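Mandelate racemase/muconate lactonizing enzyme (Roseovarius nubinhibens, PDB 2QDD) is of unknown exact function but binds magnesium and, as a member of the mandelate racemase/muconate lactonizing enzyme family, probably abstracts a proton next to a carboxylate. Local coordinates at residues 31-36 against 53-58; 298-303 against 323-328. One frame throughout, in Å; residues are numbered along the deposited sequence. Where two conformers were deposited one is given.

Interaction 1: residues 31-36 against 53-58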
loop_
_atom_site.group_PDB
_atom_site.type_symbol
_atom_site.label_atom_id
_atom_site.label_comp_id
_atom_site.label_asym_id
_atom_site.label_seq_id
_atom_site.Cartn_x
_atom_site.Cartn_y
_atom_site.Cartn_z
ATOM N N ASP A 31 -42.151 -11.974 18.067
ATOM C CA ASP A 31 -43.302 -12.865 18.081
ATOM C C ASP A 31 -43.665 -13.262 16.658
ATOM O O ASP A 31 -44.127 -14.375 16.407
ATOM C CB ASP A 31 -44.490 -12.136 18.720
ATOM C CG ASP A 31 -45.220 -12.982 19.744
ATOM O OD1 ASP A 31 -44.563 -13.521 20.663
ATOM O OD2 ASP A 31 -46.460 -13.094 19.639
ATOM N N ARG A 32 -43.456 -12.332 15.731
ATOM C CA ARG A 32 -44.075 -12.394 14.414
ATOM C C ARG A 32 -43.337 -11.539 13.387
ATOM O O ARG A 32 -42.552 -10.651 13.743
ATOM C CB ARG A 32 -45.550 -11.982 14.485
ATOM C CG ARG A 32 -45.803 -10.628 15.149
ATOM C CD ARG A 32 -47.048 -10.648 16.032
ATOM N NE ARG A 32 -48.070 -11.565 15.532
ATOM C CZ ARG A 32 -48.693 -12.478 16.271
ATOM N NH1 ARG A 32 -49.604 -13.266 15.714
ATOM N NH2 ARG A 32 -48.415 -12.601 17.564
ATOM N N LEU A 33 -43.606 -11.809 12.114
ATOM C CA LEU A 33 -42.995 -11.067 11.023
ATOM C C LEU A 33 -44.032 -10.261 10.255
ATOM O O LEU A 33 -45.153 -10.719 10.039
ATOM C CB LEU A 33 -42.247 -12.013 10.077
ATOM C CG LEU A 33 -41.008 -12.753 10.593
ATOM C CD1 LEU A 33 -40.376 -13.549 9.471
ATOM C CD2 LEU A 33 -39.981 -11.817 11.211
ATOM N N ASP A 34 -43.642 -9.056 9.854
ATOM C CA ASP A 34 -44.476 -8.177 9.046
ATOM C C ASP A 34 -44.051 -8.370 7.593
ATOM O O ASP A 34 -43.067 -7.777 7.131
ATOM C CB ASP A 34 -44.276 -6.721 9.512
ATOM C CG ASP A 34 -45.085 -5.701 8.712
ATOM O OD1 ASP A 34 -45.379 -4.627 9.281
ATOM O OD2 ASP A 34 -45.407 -5.926 7.525
ATOM N N SER A 35 -44.799 -9.209 6.884
ATOM C CA SER A 35 -44.534 -9.482 5.481
ATOM C C SER A 35 -45.401 -8.628 4.572
ATOM O O SER A 35 -46.564 -8.370 4.867
ATOM C CB SER A 35 -44.764 -10.958 5.169
ATOM O OG SER A 35 -44.374 -11.257 3.845
ATOM N N THR A 36 -44.815 -8.196 3.464
ATOM C CA THR A 36 -45.543 -7.523 2.408
ATOM C C THR A 36 -45.536 -8.422 1.178
ATOM O O THR A 36 -44.470 -8.822 0.706
ATOM C CB THR A 36 -44.886 -6.166 2.079
ATOM O OG1 THR A 36 -44.863 -5.352 3.256
ATOM C CG2 THR A 36 -45.651 -5.435 0.995
ATOM N N CYS A 53 -40.098 -9.384 3.260
ATOM C CA CYS A 53 -40.291 -9.636 4.679
ATOM C C CYS A 53 -38.997 -9.507 5.498
ATOM O O CYS A 53 -38.244 -10.474 5.628
ATOM C CB CYS A 53 -40.960 -10.991 4.894
ATOM S SG CYS A 53 -41.329 -11.336 6.610
ATOM N N PRO A 54 -38.735 -8.300 6.041
ATOM C CA PRO A 54 -37.612 -8.049 6.952
ATOM C C PRO A 54 -37.685 -8.879 8.227
ATOM O O PRO A 54 -38.779 -9.158 8.720
ATOM C CB PRO A 54 -37.764 -6.558 7.284
ATOM C CG PRO A 54 -38.525 -5.987 6.130
ATOM C CD PRO A 54 -39.501 -7.064 5.778
ATOM N N TRP A 55 -36.531 -9.276 8.755
ATOM C CA TRP A 55 -36.487 -10.038 10.005
ATOM C C TRP A 55 -36.675 -9.129 11.224
ATOM O O TRP A 55 -35.716 -8.790 11.922
ATOM C CB TRP A 55 -35.191 -10.843 10.114
ATOM C CG TRP A 55 -35.226 -11.866 11.213
ATOM C CD1 TRP A 55 -34.664 -11.760 12.457
ATOM C CD2 TRP A 55 -35.855 -13.152 11.166
ATOM N NE1 TRP A 55 -34.906 -12.901 13.188
ATOM C CE2 TRP A 55 -35.635 -13.772 12.419
ATOM C CE3 TRP A 55 -36.582 -13.845 10.184
ATOM C CZ2 TRP A 55 -36.120 -15.048 12.720
ATOM C CZ3 TRP A 55 -37.063 -15.120 10.484
ATOM C CH2 TRP A 55 -36.827 -15.706 11.744
ATOM N N GLY A 56 -37.918 -8.732 11.472
ATOM C CA GLY A 56 -38.205 -7.603 12.353
ATOM C C GLY A 56 -37.694 -6.288 11.790
ATOM O O GLY A 56 -37.470 -6.160 10.587
ATOM N N HIS A 57 -37.510 -5.309 12.668
ATOM C CA HIS A 57 -37.050 -3.985 12.259
ATOM C C HIS A 57 -35.671 -3.637 12.828
ATOM O O HIS A 57 -35.209 -2.512 12.665
ATOM C CB HIS A 57 -38.086 -2.911 12.626
ATOM C CG HIS A 57 -38.529 -2.948 14.055
ATOM N ND1 HIS A 57 -37.764 -2.444 15.086
ATOM C CD2 HIS A 57 -39.662 -3.423 14.626
ATOM C CE1 HIS A 57 -38.402 -2.617 16.231
ATOM N NE2 HIS A 57 -39.556 -3.207 15.979
ATOM N N SER A 58 -35.022 -4.606 13.479
ATOM C CA SER A 58 -33.744 -4.362 14.142
ATOM C C SER A 58 -32.573 -5.078 13.463
ATOM O O SER A 58 -31.411 -4.773 13.735
ATOM C CB SER A 58 -33.830 -4.725 15.630
ATOM O OG SER A 58 -33.541 -6.093 15.857
HETATM O O HOH W 1 -41.085 -7.814 9.318
#
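No direct hydrogen bond joins the strand residues 31-36 to the loop 53-58; a single water spans the gap, accepting from D34 N at 2.9 Å and donating to P54 O at 2.7 Å. The water supplies the link that the two backbones are too far apart to make directly. Beside this bridge the contact is mostly apolar and centres on L33. With CG anti to the carbonyl carbon (chi1 -66°) and an extended second torsion, the leucine sets both methyls against W55, and CD2 also against the backbone of G56. CD1 lies 3.8 Å from W55 CZ3, while CD2 stands over one face of the indole, offset toward the rim, and reaches G56 N at 3.7 Å. A branched aliphatic end suits this place because it fills the angle between ring and backbone. W55 starts away from the strand, yet CG anti to its backbone N brings the indole back to L33; its NE1 is hydrogen-bonded to Y21 OH. W55 is the centre of an inverse gamma turn, and G56 follows with a positive phi of 66°, readily adopted by glycine. At the other end C53 turns SG anti to its N and lays it 3.6 Å from L33 CB, a short side chain whose weakly polar, polarisable sulfur packs well against a methylene. S35 OG lies 3.6 Å from C53 CB, but its hydrogen bond is with E51. D34 directs its carboxylate to R68, with which it forms a salt bridge. The strand 29-42 is an inner strand of the antiparallel sheet of the N-terminal domain, pairing with strand 5-22 along one edge, whereas the loop leaves strand 47-52 for helix 64-78, whose L67 packs on P54 and T36.

Interaction 2: residues 298-303 against 323-328; sequences GTALAD and LGHAHL
The imidazole of H325 meets the D303 carboxylate at its ND1 edge, the two planes 52° apart, while A300 CB approaches the ring obliquely, 3.5 Å from ND1. ND1 donates to the anti lone pair of OD2 over 2.8 Å, a bent bond (137° at the hydrogen), with the oxygen 25° out of the ring plane. The backbone H325 N, also 2.8 Å from OD2, takes the syn lone pair, so one oxygen is gripped twice by one residue. D303 OD1 receives G324 N at 2.9 Å, from above the carboxylate plane. Three N-H groups thus fix the rotation of a buried carboxylate and probably stabilise its negative charge. Aspartate is short enough to serve this turn from the first turn of helix 300-311, in the C-terminal barrel domain of the enolase superfamily, where T299 is the N-cap and its OG1, also bonded to E51, accepts from L301 N. An alanine at D303 would lose all three bonds and would probably loosen the turn at G324 and H325, leaving the three N-H groups without these acceptors. G324 suits its place because a CB would clash with G298 O. L328 CD1 packs 3.7 Å from that same carbonyl oxygen.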
loop_
_atom_site.group_PDB
_atom_site.type_symbol
_atom_site.label_atom_id
_atom_site.label_comp_id
_atom_site.label_asym_id
_atom_site.label_seq_id
_atom_site.Cartn_x
_atom_site.Cartn_y
_atom_site.Cartn_z
ATOM N N GLY A 298 -39.481 -14.746 5.948
ATOM C CA GLY A 298 -40.821 -14.742 5.375
ATOM C C GLY A 298 -41.217 -16.057 4.746
ATOM O O GLY A 298 -40.672 -17.111 5.084
ATOM N N THR A 299 -42.168 -15.987 3.820
ATOM C CA THR A 299 -42.877 -17.171 3.362
ATOM C C THR A 299 -42.097 -17.876 2.262
ATOM O O THR A 299 -41.047 -17.392 1.820
ATOM C CB THR A 299 -44.296 -16.841 2.841
ATOM O OG1 THR A 299 -44.207 -16.232 1.547
ATOM C CG2 THR A 299 -45.044 -15.920 3.790
ATOM N N ALA A 300 -42.643 -19.005 1.809
ATOM C CA ALA A 300 -42.089 -19.773 0.699
ATOM C C ALA A 300 -42.050 -19.011 -0.629
ATOM O O ALA A 300 -41.434 -19.474 -1.582
ATOM C CB ALA A 300 -42.836 -21.101 0.544
ATOM N N LEU A 301 -42.697 -17.846 -0.685
ATOM C CA LEU A 301 -42.644 -16.986 -1.863
ATOM C C LEU A 301 -41.256 -16.340 -2.057
ATOM O O LEU A 301 -40.631 -16.517 -3.106
ATOM C CB LEU A 301 -43.772 -15.938 -1.838
ATOM C CG LEU A 301 -43.964 -15.021 -3.057
ATOM C CD1 LEU A 301 -44.063 -15.791 -4.335
ATOM C CD2 LEU A 301 -45.154 -14.112 -2.937
ATOM N N ALA A 302 -40.782 -15.618 -1.041
ATOM C CA ALA A 302 -39.392 -15.142 -0.978
ATOM C C ALA A 302 -38.342 -16.262 -1.023
ATOM O O ALA A 302 -37.328 -16.131 -1.708
ATOM C CB ALA A 302 -39.182 -14.266 0.260
ATOM N N ASP A 303 -38.598 -17.355 -0.300
ATOM C CA ASP A 303 -37.709 -18.522 -0.263
ATOM C C ASP A 303 -37.482 -19.164 -1.627
ATOM O O ASP A 303 -36.377 -19.615 -1.917
ATOM C CB ASP A 303 -38.243 -19.571 0.705
ATOM C CG ASP A 303 -38.092 -19.161 2.150
ATOM O OD1 ASP A 303 -37.161 -18.384 2.461
ATOM O OD2 ASP A 303 -38.906 -19.619 2.982
ATOM N N LEU A 323 -34.235 -21.821 4.624
ATOM C CA LEU A 323 -35.630 -21.575 4.270
ATOM C C LEU A 323 -36.338 -20.842 5.402
ATOM O O LEU A 323 -36.459 -21.365 6.514
ATOM C CB LEU A 323 -36.344 -22.892 3.945
ATOM C CG LEU A 323 -36.475 -23.393 2.497
ATOM C CD1 LEU A 323 -35.411 -22.863 1.538
ATOM C CD2 LEU A 323 -36.529 -24.916 2.473
ATOM N N GLY A 324 -36.782 -19.622 5.110
ATOM C CA GLY A 324 -37.514 -18.788 6.066
ATOM C C GLY A 324 -38.789 -19.413 6.607
ATOM O O GLY A 324 -39.059 -19.337 7.811
ATOM N N HIS A 325 -39.552 -20.056 5.718
ATOM C CA HIS A 325 -40.895 -20.543 6.032
ATOM C C HIS A 325 -40.914 -21.721 7.007
ATOM O O HIS A 325 -41.938 -21.995 7.635
ATOM C CB HIS A 325 -41.686 -20.858 4.756
ATOM C CG HIS A 325 -41.192 -22.055 4.004
ATOM N ND1 HIS A 325 -40.394 -21.952 2.885
ATOM C CD2 HIS A 325 -41.397 -23.381 4.199
ATOM C CE1 HIS A 325 -40.120 -23.161 2.428
ATOM N NE2 HIS A 325 -40.715 -24.046 3.210
ATOM N N ALA A 326 -39.771 -22.391 7.141
ATOM C CA ALA A 326 -39.559 -23.422 8.154
ATOM C C ALA A 326 -39.692 -22.921 9.594
ATOM O O ALA A 326 -39.928 -23.711 10.513
ATOM C CB ALA A 326 -38.207 -24.090 7.947
ATOM N N HIS A 327 -39.540 -21.613 9.787
ATOM C CA HIS A 327 -39.568 -21.028 11.122
ATOM C C HIS A 327 -40.902 -20.358 11.446
ATOM O O HIS A 327 -41.096 -19.864 12.555
ATOM C CB HIS A 327 -38.387 -20.070 11.306
ATOM C CG HIS A 327 -37.060 -20.760 11.281
ATOM N ND1 HIS A 327 -36.378 -21.105 12.429
ATOM C CD2 HIS A 327 -36.304 -21.204 10.248
ATOM C CE1 HIS A 327 -35.254 -21.719 12.104
ATOM N NE2 HIS A 327 -35.186 -21.796 10.787
ATOM N N LEU A 328 -41.814 -20.362 10.475
ATOM C CA LEU A 328 -43.168 -19.834 10.646
ATOM C C LEU A 328 -44.147 -20.903 11.132
ATOM O O LEU A 328 -44.018 -22.082 10.785
ATOM C CB LEU A 328 -43.688 -19.249 9.330
ATOM C CG LEU A 328 -42.903 -18.156 8.604
ATOM C CD1 LEU A 328 -43.560 -17.871 7.257
ATOM C CD2 LEU A 328 -42.785 -16.883 9.445
HETATM O O HOH W 2 -39.372 -16.522 8.076
#

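In the fold
Interaction 1 belongs to the N-terminal domain and interaction 2 to the barrel domain, and they meet at the domain interface, their centres about 12 Å apart. C53 SG lies 3.7 Å from G298 CA, where the lack of a side chain lets the sulfur come close. L33 CD1 bridges the same boundary, 3.8 Å from G298 N and 4.1 Å from L328 CD2. E51 adds a polar tie, bonding both S35 and T299. Interaction 1 is nearer the magnesium site, which holds no metal in this chain: the W55 side chain is about 9 Å from that of E244 and about 10 Å from that of D196, whereas interaction 2 lies away from the metal ligands.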